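Local coordinates for protein beta-hexosaminidase Amuc_2018 (Akkermansia muciniphila, PDB 6JEB) that hydrolyses terminal non-reducing N-acetylglucosamine and N-acetylgalactosamine units from glycans such as N-glycans and chitobiose, as a zinc-binding glycoside hydrolase of family 20, at residues E262-C267 with E284-F289; P304-E309 with G313-G318; Y322-G327 with Y350-F355; E334-A339 with A389-G394. All coordinates share one frame; numbering follows the deposited sequence. Where two conformers were deposited one is given.

Contact 1. Residues E262-C267 with E284-F289; sequences ELWEKC and EQMKAF. With ZN (zinc ion), chain B.
The indole of W264 has the amide of Q285 laid on one face: Q285 NE2 sits 3.4 Å from W264 CD2, and the ring and amide planes are only 9° apart, so the two flat groups stack with the amide shifted toward the rim. This packing adjoins a four-cysteine zinc site within the catalytic domain: C267 follows the short helix 262-266 directly and, with C206, C226 and C270, holds the metal. At the edge, near the indole plane, comes the backbone of M286, whose N is 3.7 Å from W264 CZ3. The far end of the indole is turned to F289 in a T-shaped pair, the edge of W264 toward the F289 ring, with planes at 65° and centroids 5.8 Å apart. Helix 262-266 and the 284-289 part of helix 282-299 cross at nearly a right angle, and W264 bridges the two. Q285 reaches the indole as an extended chain with CG anti to the backbone N (chi1 -171°). Neither polar group is spent on the stack, since W264 NE1 bonds to the carbonyl of V225 and the Q285 amide finds its main polar partner in R274. M286 bends at chi2 and chi3 and makes an oblique Met-aromatic contact, its SD 4.9 Å from the centre of the six-membered ring of W264 and its CE 3.7 Å from W264 CZ3. C267 SG binds zinc at 2.3 Å.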
# COMPACT_ATOMS: atom_id res chain seq x y z
N GLU A 262 -5.54 12.19 -24.67
CA GLU A 262 -6.05 12.24 -26.04
C GLU A 262 -7.54 12.57 -26.10
O GLU A 262 -7.97 13.41 -26.90
CB GLU A 262 -5.78 10.90 -26.72
CG GLU A 262 -6.44 10.75 -28.08
CD GLU A 262 -6.30 9.35 -28.64
OE1 GLU A 262 -5.38 8.62 -28.21
OE2 GLU A 262 -7.12 8.97 -29.50
N LEU A 263 -8.35 11.92 -25.26
CA LEU A 263 -9.80 12.15 -25.36
C LEU A 263 -10.21 13.50 -24.79
O LEU A 263 -11.18 14.10 -25.28
CB LEU A 263 -10.59 10.99 -24.73
CG LEU A 263 -10.42 9.64 -25.43
CD1 LEU A 263 -11.41 8.60 -24.88
CD2 LEU A 263 -10.57 9.78 -26.94
N TRP A 264 -9.51 14.00 -23.75
CA TRP A 264 -9.73 15.37 -23.32
C TRP A 264 -9.41 16.36 -24.44
O TRP A 264 -10.13 17.34 -24.64
CB TRP A 264 -8.87 15.70 -22.10
CG TRP A 264 -9.45 15.25 -20.79
CD1 TRP A 264 -10.61 14.55 -20.58
CD2 TRP A 264 -8.89 15.50 -19.49
NE1 TRP A 264 -10.80 14.34 -19.23
CE2 TRP A 264 -9.75 14.91 -18.54
CE3 TRP A 264 -7.73 16.15 -19.04
CZ2 TRP A 264 -9.50 14.97 -17.17
CZ3 TRP A 264 -7.49 16.21 -17.68
CH2 TRP A 264 -8.36 15.61 -16.76
N GLU A 265 -8.31 16.12 -25.16
CA GLU A 265 -7.95 17.02 -26.26
C GLU A 265 -9.06 17.08 -27.30
O GLU A 265 -9.38 18.16 -27.81
CB GLU A 265 -6.64 16.58 -26.91
CG GLU A 265 -6.04 17.63 -27.85
CD GLU A 265 -6.73 17.67 -29.21
OE1 GLU A 265 -7.15 16.61 -29.70
OE2 GLU A 265 -6.85 18.78 -29.78
N LYS A 266 -9.68 15.93 -27.60
CA LYS A 266 -10.69 15.84 -28.66
C LYS A 266 -12.09 16.21 -28.19
O LYS A 266 -12.93 16.54 -29.03
CB LYS A 266 -10.74 14.42 -29.21
CG LYS A 266 -9.51 14.02 -30.00
CD LYS A 266 -9.59 12.59 -30.48
CE LYS A 266 -8.34 12.23 -31.27
NZ LYS A 266 -8.35 10.81 -31.72
N CYS A 267 -12.35 16.14 -26.89
CA CYS A 267 -13.70 16.33 -26.38
C CYS A 267 -14.24 17.71 -26.75
O CYS A 267 -13.58 18.73 -26.48
CB CYS A 267 -13.69 16.19 -24.86
SG CYS A 267 -15.26 16.61 -24.07
N GLU A 284 -2.36 21.44 -18.05
CA GLU A 284 -3.05 22.49 -17.30
C GLU A 284 -4.45 22.04 -16.92
O GLU A 284 -4.93 22.32 -15.82
CB GLU A 284 -3.13 23.77 -18.14
CG GLU A 284 -1.93 24.67 -18.06
CD GLU A 284 -2.22 26.03 -18.65
OE1 GLU A 284 -2.87 26.85 -17.98
OE2 GLU A 284 -1.81 26.27 -19.81
N GLN A 285 -5.13 21.34 -17.83
CA GLN A 285 -6.45 20.83 -17.51
C GLN A 285 -6.38 19.80 -16.39
O GLN A 285 -7.22 19.80 -15.48
CB GLN A 285 -7.09 20.21 -18.76
CG GLN A 285 -8.55 19.86 -18.54
CD GLN A 285 -9.21 19.28 -19.77
OE1 GLN A 285 -8.74 19.47 -20.90
NE2 GLN A 285 -10.31 18.57 -19.57
N MET A 286 -5.36 18.93 -16.42
CA MET A 286 -5.18 17.94 -15.36
C MET A 286 -4.93 18.62 -14.02
O MET A 286 -5.49 18.21 -12.99
CB MET A 286 -4.02 17.01 -15.72
CG MET A 286 -3.83 15.82 -14.76
SD MET A 286 -5.09 14.53 -14.92
CE MET A 286 -4.80 13.94 -16.59
N LYS A 287 -4.09 19.65 -14.01
CA LYS A 287 -3.84 20.40 -12.77
C LYS A 287 -5.14 20.97 -12.21
O LYS A 287 -5.41 20.87 -11.01
CB LYS A 287 -2.82 21.51 -13.02
CG LYS A 287 -2.48 22.33 -11.80
CD LYS A 287 -1.49 23.44 -12.15
CE LYS A 287 -1.08 24.21 -10.90
NZ LYS A 287 -0.32 23.35 -9.94
N ALA A 288 -5.96 21.57 -13.07
CA ALA A 288 -7.23 22.15 -12.62
C ALA A 288 -8.19 21.07 -12.14
O ALA A 288 -8.93 21.29 -11.17
CB ALA A 288 -7.86 22.95 -13.75
N PHE A 289 -8.19 19.91 -12.80
CA PHE A 289 -9.04 18.81 -12.38
C PHE A 289 -8.68 18.35 -10.97
O PHE A 289 -9.56 18.18 -10.11
CB PHE A 289 -8.92 17.65 -13.38
CG PHE A 289 -9.63 16.40 -12.94
CD1 PHE A 289 -11.01 16.31 -13.02
CD2 PHE A 289 -8.92 15.32 -12.43
CE1 PHE A 289 -11.67 15.16 -12.60
CE2 PHE A 289 -9.58 14.16 -12.01
CZ PHE A 289 -10.96 14.09 -12.10
ZN ZN B . -14.60 16.20 -21.87

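Contact 2. Residues P304-E309 with G313-G318; sequences PQFWYE and GIYHPG. With ACM (acetamide), chain C.
Y315 reaches across to residues 306-309, and its ring does nearly all the touching. From CB, with CG beside the backbone N (chi1 -46°), the ring points at that segment. Y315 CD1 comes first, lying over one face of the F306 ring near its rim, 3.7 Å from F306 CD1. Y315 CE1 is next, 3.7 Å from F306 CB; the two rings are oblique, with planes at 51°. On the other rim Y315 CE2 meets Y308 CD1 at 3.6 Å, again obliquely, so F306, Y308 and Y315 make an aromatic cluster. It sits beside strand 303-307 of the (beta/alpha)8 barrel and the loop that leads on to strand 320-323, and I314 CG1 of that same loop lies over the centre of one Y315 face. At the tip, Y315 OH is 3.1 Å from E309 N. A water in the plane of the Y315 ring is hydrogen-bonded to Y315 OH at 2.7 Å and donates a hydrogen bond to W307 O, tying the loop to the strand backbone. W307 itself points the other way, into the active site, where acetamide C2 sits over the centre of its indole, 3.4 Å from W307 CD2, while NE1 bonds to E187.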
# COMPACT_ATOMS: atom_id res chain seq x y z
N PRO A 304 -5.75 14.87 -0.42
CA PRO A 304 -5.48 13.95 -1.54
C PRO A 304 -4.05 13.42 -1.54
O PRO A 304 -3.12 14.01 -0.98
CB PRO A 304 -5.67 14.86 -2.76
CG PRO A 304 -5.17 16.19 -2.28
CD PRO A 304 -5.64 16.28 -0.84
N GLN A 305 -3.89 12.28 -2.22
CA GLN A 305 -2.59 11.78 -2.65
C GLN A 305 -2.71 11.34 -4.11
O GLN A 305 -3.81 11.16 -4.62
CB GLN A 305 -2.10 10.60 -1.80
CG GLN A 305 -2.10 10.85 -0.31
CD GLN A 305 -1.58 9.65 0.45
OE1 GLN A 305 -1.88 8.51 0.10
NE2 GLN A 305 -0.80 9.90 1.50
N PHE A 306 -1.56 11.15 -4.76
CA PHE A 306 -1.53 10.84 -6.19
C PHE A 306 -0.37 9.91 -6.50
O PHE A 306 0.68 9.97 -5.85
CB PHE A 306 -1.31 12.10 -7.03
CG PHE A 306 -2.23 13.24 -6.68
CD1 PHE A 306 -1.90 14.12 -5.65
CD2 PHE A 306 -3.41 13.45 -7.38
CE1 PHE A 306 -2.73 15.17 -5.32
CE2 PHE A 306 -4.25 14.50 -7.05
CZ PHE A 306 -3.90 15.36 -6.02
N TRP A 307 -0.54 9.08 -7.53
CA TRP A 307 0.61 8.45 -8.18
C TRP A 307 1.37 9.53 -8.94
O TRP A 307 0.79 10.23 -9.77
CB TRP A 307 0.16 7.36 -9.16
CG TRP A 307 -0.62 6.23 -8.54
CD1 TRP A 307 -1.94 5.95 -8.72
CD2 TRP A 307 -0.12 5.23 -7.64
NE1 TRP A 307 -2.30 4.84 -7.98
CE2 TRP A 307 -1.20 4.38 -7.31
CE3 TRP A 307 1.14 4.96 -7.08
CZ2 TRP A 307 -1.06 3.29 -6.45
CZ3 TRP A 307 1.28 3.87 -6.23
CH2 TRP A 307 0.18 3.05 -5.92
N TYR A 308 2.66 9.67 -8.65
CA TYR A 308 3.46 10.68 -9.34
C TYR A 308 3.67 10.29 -10.79
O TYR A 308 4.13 9.18 -11.08
CB TYR A 308 4.82 10.82 -8.65
CG TYR A 308 5.66 11.93 -9.22
CD1 TYR A 308 5.19 13.24 -9.22
CD2 TYR A 308 6.92 11.68 -9.74
CE1 TYR A 308 5.97 14.28 -9.73
CE2 TYR A 308 7.71 12.72 -10.26
CZ TYR A 308 7.22 14.01 -10.25
OH TYR A 308 7.98 15.05 -10.75
N GLU A 309 3.35 11.20 -11.72
CA GLU A 309 3.43 10.90 -13.14
C GLU A 309 4.52 11.70 -13.86
O GLU A 309 4.51 11.79 -15.09
CB GLU A 309 2.07 11.04 -13.83
CG GLU A 309 1.11 9.89 -13.48
CD GLU A 309 1.57 8.56 -14.06
OE1 GLU A 309 1.09 8.18 -15.15
OE2 GLU A 309 2.41 7.88 -13.44
N GLY A 313 4.41 19.89 -11.91
CA GLY A 313 3.60 21.09 -12.02
C GLY A 313 2.10 20.87 -11.87
O GLY A 313 1.37 21.85 -11.66
N ILE A 314 1.63 19.63 -11.99
CA ILE A 314 0.19 19.39 -11.90
C ILE A 314 -0.31 19.22 -10.47
O ILE A 314 -1.53 19.10 -10.26
CB ILE A 314 -0.33 18.23 -12.79
CG1 ILE A 314 0.19 16.87 -12.30
CG2 ILE A 314 0.04 18.47 -14.26
CD1 ILE A 314 -0.48 15.69 -13.01
N TYR A 315 0.58 19.19 -9.48
CA TYR A 315 0.20 19.04 -8.09
C TYR A 315 0.37 20.37 -7.36
O TYR A 315 1.02 21.29 -7.85
CB TYR A 315 1.04 17.94 -7.41
CG TYR A 315 1.12 16.70 -8.28
CD1 TYR A 315 0.05 15.81 -8.37
CD2 TYR A 315 2.26 16.43 -9.03
CE1 TYR A 315 0.12 14.69 -9.19
CE2 TYR A 315 2.34 15.31 -9.84
CZ TYR A 315 1.27 14.44 -9.91
OH TYR A 315 1.35 13.33 -10.73
N HIS A 316 -0.24 20.45 -6.18
CA HIS A 316 -0.15 21.66 -5.37
C HIS A 316 0.87 21.46 -4.26
O HIS A 316 0.93 20.39 -3.66
CB HIS A 316 -1.51 21.96 -4.74
CG HIS A 316 -1.60 23.32 -4.12
ND1 HIS A 316 -1.10 23.61 -2.87
CD2 HIS A 316 -2.14 24.47 -4.58
CE1 HIS A 316 -1.33 24.88 -2.58
NE2 HIS A 316 -1.96 25.43 -3.61
N PRO A 317 1.69 22.47 -3.97
CA PRO A 317 2.65 22.35 -2.86
C PRO A 317 1.98 21.84 -1.60
O PRO A 317 0.85 22.22 -1.27
CB PRO A 317 3.16 23.78 -2.69
CG PRO A 317 3.07 24.35 -4.06
CD PRO A 317 1.83 23.75 -4.68
N GLY A 318 2.66 20.94 -0.90
CA GLY A 318 2.15 20.34 0.30
C GLY A 318 1.46 19.00 0.10
O GLY A 318 1.25 18.28 1.08
C1 ACM C . 0.59 2.27 -11.45
O ACM C . 1.42 1.42 -11.44
N ACM C . -0.36 2.27 -12.52
C2 ACM C . 0.48 3.35 -10.39
O HOH W 1 -0.91 11.96 -10.96

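Contact 3. Residues Y322-G327 with Y350-F355; sequences YAWRQG and YCYLDF. With ACM (acetamide), chain C.
W324 holds CG between its backbone N and carbonyl carbon (chi1 69°), which swings the indole across to Y352; there chi1 of -91°, away from the usual staggered values, brings the phenol OH to the CB and CE3 side of the indole. The two meet rim to rim: their planes are within 3° of parallel, yet neither ring lies over the other, and Y352 OH comes 3.1 Å from W324 CE3. Both belong to the substrate pocket at the C-terminal mouth of the TIM barrel, W324 just after strand 320-323 and Y352 in the loop after strand 342-345. Acetamide lies over one face of W324 and at the edge of Y352. Its C2 sits over the centre of that indole face, 3.7 Å from W324 CE2, while R325 CG packs over the opposite face, so the indole is sandwiched. The amide oxygen, near the plane of the Y352 ring, takes a hydrogen bond of 2.7 Å from Y352 OH; D257 also bonds to the ligand. W324 NE1 points back to E309, a weak hydrogen bond. Acetamide resembles the 2-acetamido group of the substrate, and in family 20 this group acts as the nucleophile; a hydroxyl donating to its carbonyl oxygen is consistent with orienting that oxygen for substrate-assisted catalysis.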
# COMPACT_ATOMS: atom_id res chain seq x y z
N TYR A 322 3.32 9.52 -4.88
CA TYR A 322 4.03 8.25 -4.80
C TYR A 322 4.90 8.09 -6.03
O TYR A 322 4.39 8.02 -7.16
CB TYR A 322 3.04 7.08 -4.77
CG TYR A 322 2.17 6.95 -3.55
CD1 TYR A 322 1.16 7.86 -3.26
CD2 TYR A 322 2.32 5.86 -2.70
CE1 TYR A 322 0.35 7.70 -2.14
CE2 TYR A 322 1.51 5.69 -1.59
CZ TYR A 322 0.53 6.61 -1.32
OH TYR A 322 -0.27 6.42 -0.22
N ALA A 323 6.22 7.99 -5.83
CA ALA A 323 7.13 7.71 -6.93
C ALA A 323 7.08 6.22 -7.25
O ALA A 323 7.24 5.38 -6.36
CB ALA A 323 8.56 8.11 -6.54
N TRP A 324 6.84 5.89 -8.51
CA TRP A 324 6.71 4.49 -8.89
C TRP A 324 7.37 4.13 -10.22
O TRP A 324 7.81 2.99 -10.36
CB TRP A 324 5.23 4.07 -8.95
CG TRP A 324 4.43 4.69 -10.07
CD1 TRP A 324 3.83 5.92 -10.07
CD2 TRP A 324 4.11 4.08 -11.33
NE1 TRP A 324 3.16 6.11 -11.26
CE2 TRP A 324 3.32 5.00 -12.05
CE3 TRP A 324 4.42 2.85 -11.92
CZ2 TRP A 324 2.83 4.73 -13.33
CZ3 TRP A 324 3.93 2.58 -13.19
CH2 TRP A 324 3.15 3.52 -13.88
N ARG A 325 7.45 5.04 -11.18
CA ARG A 325 7.89 4.66 -12.51
C ARG A 325 9.35 4.24 -12.52
O ARG A 325 10.20 4.85 -11.84
CB ARG A 325 7.65 5.80 -13.49
CG ARG A 325 6.17 5.93 -13.79
CD ARG A 325 5.91 6.86 -14.93
NE ARG A 325 4.49 6.88 -15.31
CZ ARG A 325 3.97 6.15 -16.29
NH1 ARG A 325 4.74 5.33 -17.00
NH2 ARG A 325 2.69 6.25 -16.59
N GLN A 326 9.64 3.20 -13.29
CA GLN A 326 10.98 2.65 -13.37
C GLN A 326 11.98 3.70 -13.84
O GLN A 326 11.69 4.49 -14.75
CB GLN A 326 10.97 1.45 -14.33
CG GLN A 326 12.35 0.97 -14.76
CD GLN A 326 12.69 1.39 -16.18
OE1 GLN A 326 12.02 0.99 -17.14
NE2 GLN A 326 13.73 2.20 -16.33
N GLY A 327 13.14 3.72 -13.20
CA GLY A 327 14.23 4.60 -13.60
C GLY A 327 14.09 6.04 -13.18
O GLY A 327 14.97 6.85 -13.51
N TYR A 350 11.66 -2.02 -7.01
CA TYR A 350 11.85 -2.66 -5.72
C TYR A 350 10.55 -3.05 -5.04
O TYR A 350 10.53 -3.97 -4.21
CB TYR A 350 12.57 -1.70 -4.76
CG TYR A 350 13.95 -1.28 -5.20
CD1 TYR A 350 14.13 -0.15 -5.99
CD2 TYR A 350 15.07 -2.00 -4.81
CE1 TYR A 350 15.39 0.24 -6.40
CE2 TYR A 350 16.34 -1.61 -5.21
CZ TYR A 350 16.49 -0.49 -6.00
OH TYR A 350 17.74 -0.10 -6.41
N CYS A 351 9.46 -2.33 -5.35
CA CYS A 351 8.28 -2.34 -4.50
C CYS A 351 7.04 -2.91 -5.15
O CYS A 351 6.01 -3.05 -4.48
CB CYS A 351 7.93 -0.91 -4.06
SG CYS A 351 9.24 -0.07 -3.16
N TYR A 352 7.10 -3.22 -6.45
CA TYR A 352 5.94 -3.75 -7.16
C TYR A 352 5.93 -5.26 -6.96
O TYR A 352 6.62 -6.00 -7.66
CB TYR A 352 5.98 -3.32 -8.63
CG TYR A 352 5.25 -2.01 -8.86
CD1 TYR A 352 5.30 -0.99 -7.91
CD2 TYR A 352 4.50 -1.80 -10.01
CE1 TYR A 352 4.62 0.21 -8.09
CE2 TYR A 352 3.81 -0.61 -10.21
CZ TYR A 352 3.87 0.39 -9.24
OH TYR A 352 3.18 1.56 -9.42
N LEU A 353 5.14 -5.72 -5.99
CA LEU A 353 5.19 -7.12 -5.59
C LEU A 353 4.32 -8.01 -6.47
O LEU A 353 4.27 -9.22 -6.23
CB LEU A 353 4.86 -7.27 -4.10
CG LEU A 353 5.76 -6.43 -3.20
CD1 LEU A 353 5.51 -6.72 -1.72
CD2 LEU A 353 7.26 -6.61 -3.55
N ASP A 354 3.65 -7.44 -7.47
CA ASP A 354 3.04 -8.29 -8.49
C ASP A 354 4.09 -8.93 -9.39
O ASP A 354 3.79 -9.95 -10.03
CB ASP A 354 2.00 -7.50 -9.31
CG ASP A 354 2.55 -6.21 -9.91
OD1 ASP A 354 3.35 -5.51 -9.24
OD2 ASP A 354 2.17 -5.87 -11.05
N PHE A 355 5.31 -8.39 -9.44
CA PHE A 355 6.33 -8.94 -10.32
C PHE A 355 6.82 -10.27 -9.74
O PHE A 355 6.80 -10.47 -8.52
CB PHE A 355 7.52 -7.98 -10.43
CG PHE A 355 7.20 -6.65 -11.12
CD1 PHE A 355 5.95 -6.38 -11.64
CD2 PHE A 355 8.19 -5.68 -11.22
CE1 PHE A 355 5.68 -5.15 -12.26
CE2 PHE A 355 7.93 -4.46 -11.83
CZ PHE A 355 6.67 -4.19 -12.36
C1 ACM C . 0.59 2.27 -11.45
O ACM C . 1.42 1.42 -11.44
N ACM C . -0.36 2.27 -12.52
C2 ACM C . 0.48 3.35 -10.39

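Contact 4. Residues E334-A339 with A389-G394; sequences EKTKKA and AGHIRG
H391 meets T336 and K337 of helix 329-339 with its imidazole alone. The segment it belongs to starts at A389, which opens a type I beta turn closed by I392 N bonding to A389 O at 3.1 Å, with G390 inside the bend. H391 follows. Its CG stands between the backbone N and the carbonyl carbon (chi1 62°), and the ring is thereby directed at the helix. H391 NE2 donates to T336 OG1 at 3.0 Å, only 4° out of the imidazole plane, and also has a bond to the carbonyl of I333. Over one face of the H391 ring lies K337 CB, 3.8 Å from the ring centroid and toward the rim, a CH-pi contact. A water hydrogen-bonded to H391 ND1 at 3.0 Å accepts from K337 NZ, whose main partner is the carbonyl of K387. With I392 the chain enters strand 392-399, the last strand of the (beta/alpha)8 barrel, and the turn delivers it from helix 386-389 beside the outer helix 329-339. Donation from NE2 means a proton on that nitrogen. T336 OG1 in turn bonds chiefly to the S332 carbonyl, with I333 O also near, so the imidazole is tied into the hydroxyl and carbonyl groups of one helical turn.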
# COMPACT_ATOMS: atom_id res chain seq x y z
N GLU A 334 14.23 14.67 -6.46
CA GLU A 334 14.71 16.03 -6.69
C GLU A 334 13.58 16.96 -7.11
O GLU A 334 13.46 18.08 -6.60
CB GLU A 334 15.81 16.01 -7.75
CG GLU A 334 16.16 17.37 -8.33
CD GLU A 334 17.19 17.28 -9.42
OE1 GLU A 334 18.31 16.81 -9.14
OE2 GLU A 334 16.89 17.67 -10.57
N LYS A 335 12.73 16.50 -8.03
CA LYS A 335 11.66 17.37 -8.54
C LYS A 335 10.59 17.62 -7.48
O LYS A 335 10.04 18.72 -7.41
CB LYS A 335 11.04 16.77 -9.81
CG LYS A 335 11.98 16.71 -11.00
CD LYS A 335 12.48 18.08 -11.41
CE LYS A 335 13.55 17.97 -12.48
NZ LYS A 335 14.71 18.88 -12.22
N THR A 336 10.25 16.61 -6.67
CA THR A 336 9.25 16.84 -5.64
C THR A 336 9.76 17.81 -4.58
O THR A 336 9.01 18.64 -4.07
CB THR A 336 8.77 15.53 -5.02
OG1 THR A 336 9.90 14.78 -4.53
CG2 THR A 336 8.00 14.70 -6.04
N LYS A 337 11.05 17.71 -4.23
CA LYS A 337 11.62 18.68 -3.30
C LYS A 337 11.51 20.09 -3.86
O LYS A 337 11.08 21.02 -3.16
CB LYS A 337 13.08 18.34 -3.00
CG LYS A 337 13.73 19.32 -2.03
CD LYS A 337 15.22 19.07 -1.90
CE LYS A 337 15.88 20.19 -1.12
NZ LYS A 337 15.35 20.27 0.27
N LYS A 338 11.87 20.27 -5.13
CA LYS A 338 11.81 21.59 -5.74
C LYS A 338 10.39 22.13 -5.80
O LYS A 338 10.18 23.35 -5.66
CB LYS A 338 12.40 21.56 -7.15
CG LYS A 338 13.89 21.25 -7.21
CD LYS A 338 14.45 21.51 -8.60
CE LYS A 338 15.86 20.96 -8.74
NZ LYS A 338 16.71 21.35 -7.59
N ALA A 339 9.41 21.25 -5.98
CA ALA A 339 8.01 21.65 -6.09
C ALA A 339 7.31 21.74 -4.74
O ALA A 339 6.12 22.08 -4.70
CB ALA A 339 7.25 20.69 -7.00
N ALA A 389 16.45 14.81 0.93
CA ALA A 389 15.46 13.74 0.92
C ALA A 389 14.56 13.72 2.15
O ALA A 389 13.84 12.73 2.36
CB ALA A 389 16.14 12.38 0.73
N GLY A 390 14.54 14.79 2.95
CA GLY A 390 13.74 14.79 4.16
C GLY A 390 12.25 14.85 3.92
O GLY A 390 11.48 14.60 4.86
N HIS A 391 11.83 15.18 2.71
CA HIS A 391 10.42 15.19 2.34
C HIS A 391 9.90 13.80 1.98
O HIS A 391 8.72 13.66 1.66
CB HIS A 391 10.20 16.15 1.17
CG HIS A 391 10.93 15.76 -0.07
ND1 HIS A 391 12.30 15.65 -0.12
CD2 HIS A 391 10.48 15.44 -1.31
CE1 HIS A 391 12.67 15.28 -1.33
NE2 HIS A 391 11.58 15.14 -2.07
N ILE A 392 10.75 12.78 2.04
CA ILE A 392 10.31 11.40 1.84
C ILE A 392 9.66 10.92 3.14
O ILE A 392 10.29 10.93 4.20
CB ILE A 392 11.48 10.49 1.44
CG1 ILE A 392 12.05 10.92 0.09
CG2 ILE A 392 11.03 9.02 1.40
CD1 ILE A 392 13.34 10.21 -0.29
N ARG A 393 8.40 10.51 3.04
CA ARG A 393 7.63 10.07 4.20
C ARG A 393 7.77 8.59 4.48
O ARG A 393 7.46 8.16 5.60
CB ARG A 393 6.15 10.40 4.01
CG ARG A 393 5.86 11.88 3.80
CD ARG A 393 4.38 12.12 3.53
NE ARG A 393 3.54 11.72 4.66
CZ ARG A 393 2.21 11.79 4.66
NH1 ARG A 393 1.57 12.24 3.59
NH2 ARG A 393 1.53 11.40 5.73
N GLY A 394 8.21 7.79 3.52
CA GLY A 394 8.39 6.38 3.77
C GLY A 394 8.29 5.56 2.49
O GLY A 394 8.63 6.03 1.41
O HOH W 2 13.86 17.80 1.28

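Contacts 2, 3 and 4 all draw on the parallel barrel sheet. Strands 303-307 and 320-323, used by contacts 2 and 3, are neighbours, joined where Y308 N bonds to Y322 O, and both contacts reach the acetamide from different sides. Contact 3 is partly buried and nearest the centre of the chain, about 11 Å from it. Contact 4 lies at the start of strand 392-399, away from the acetamide, and packs against contact 2; partly exposed, it relies on a histidine bond and water where contact 2 is buried and largely aromatic. Contact 1 is buried too but lies outermost, beside zinc instead of ligand. It still touches contact 2: K287 NZ of helix 282-299 probably bonds to G313 O.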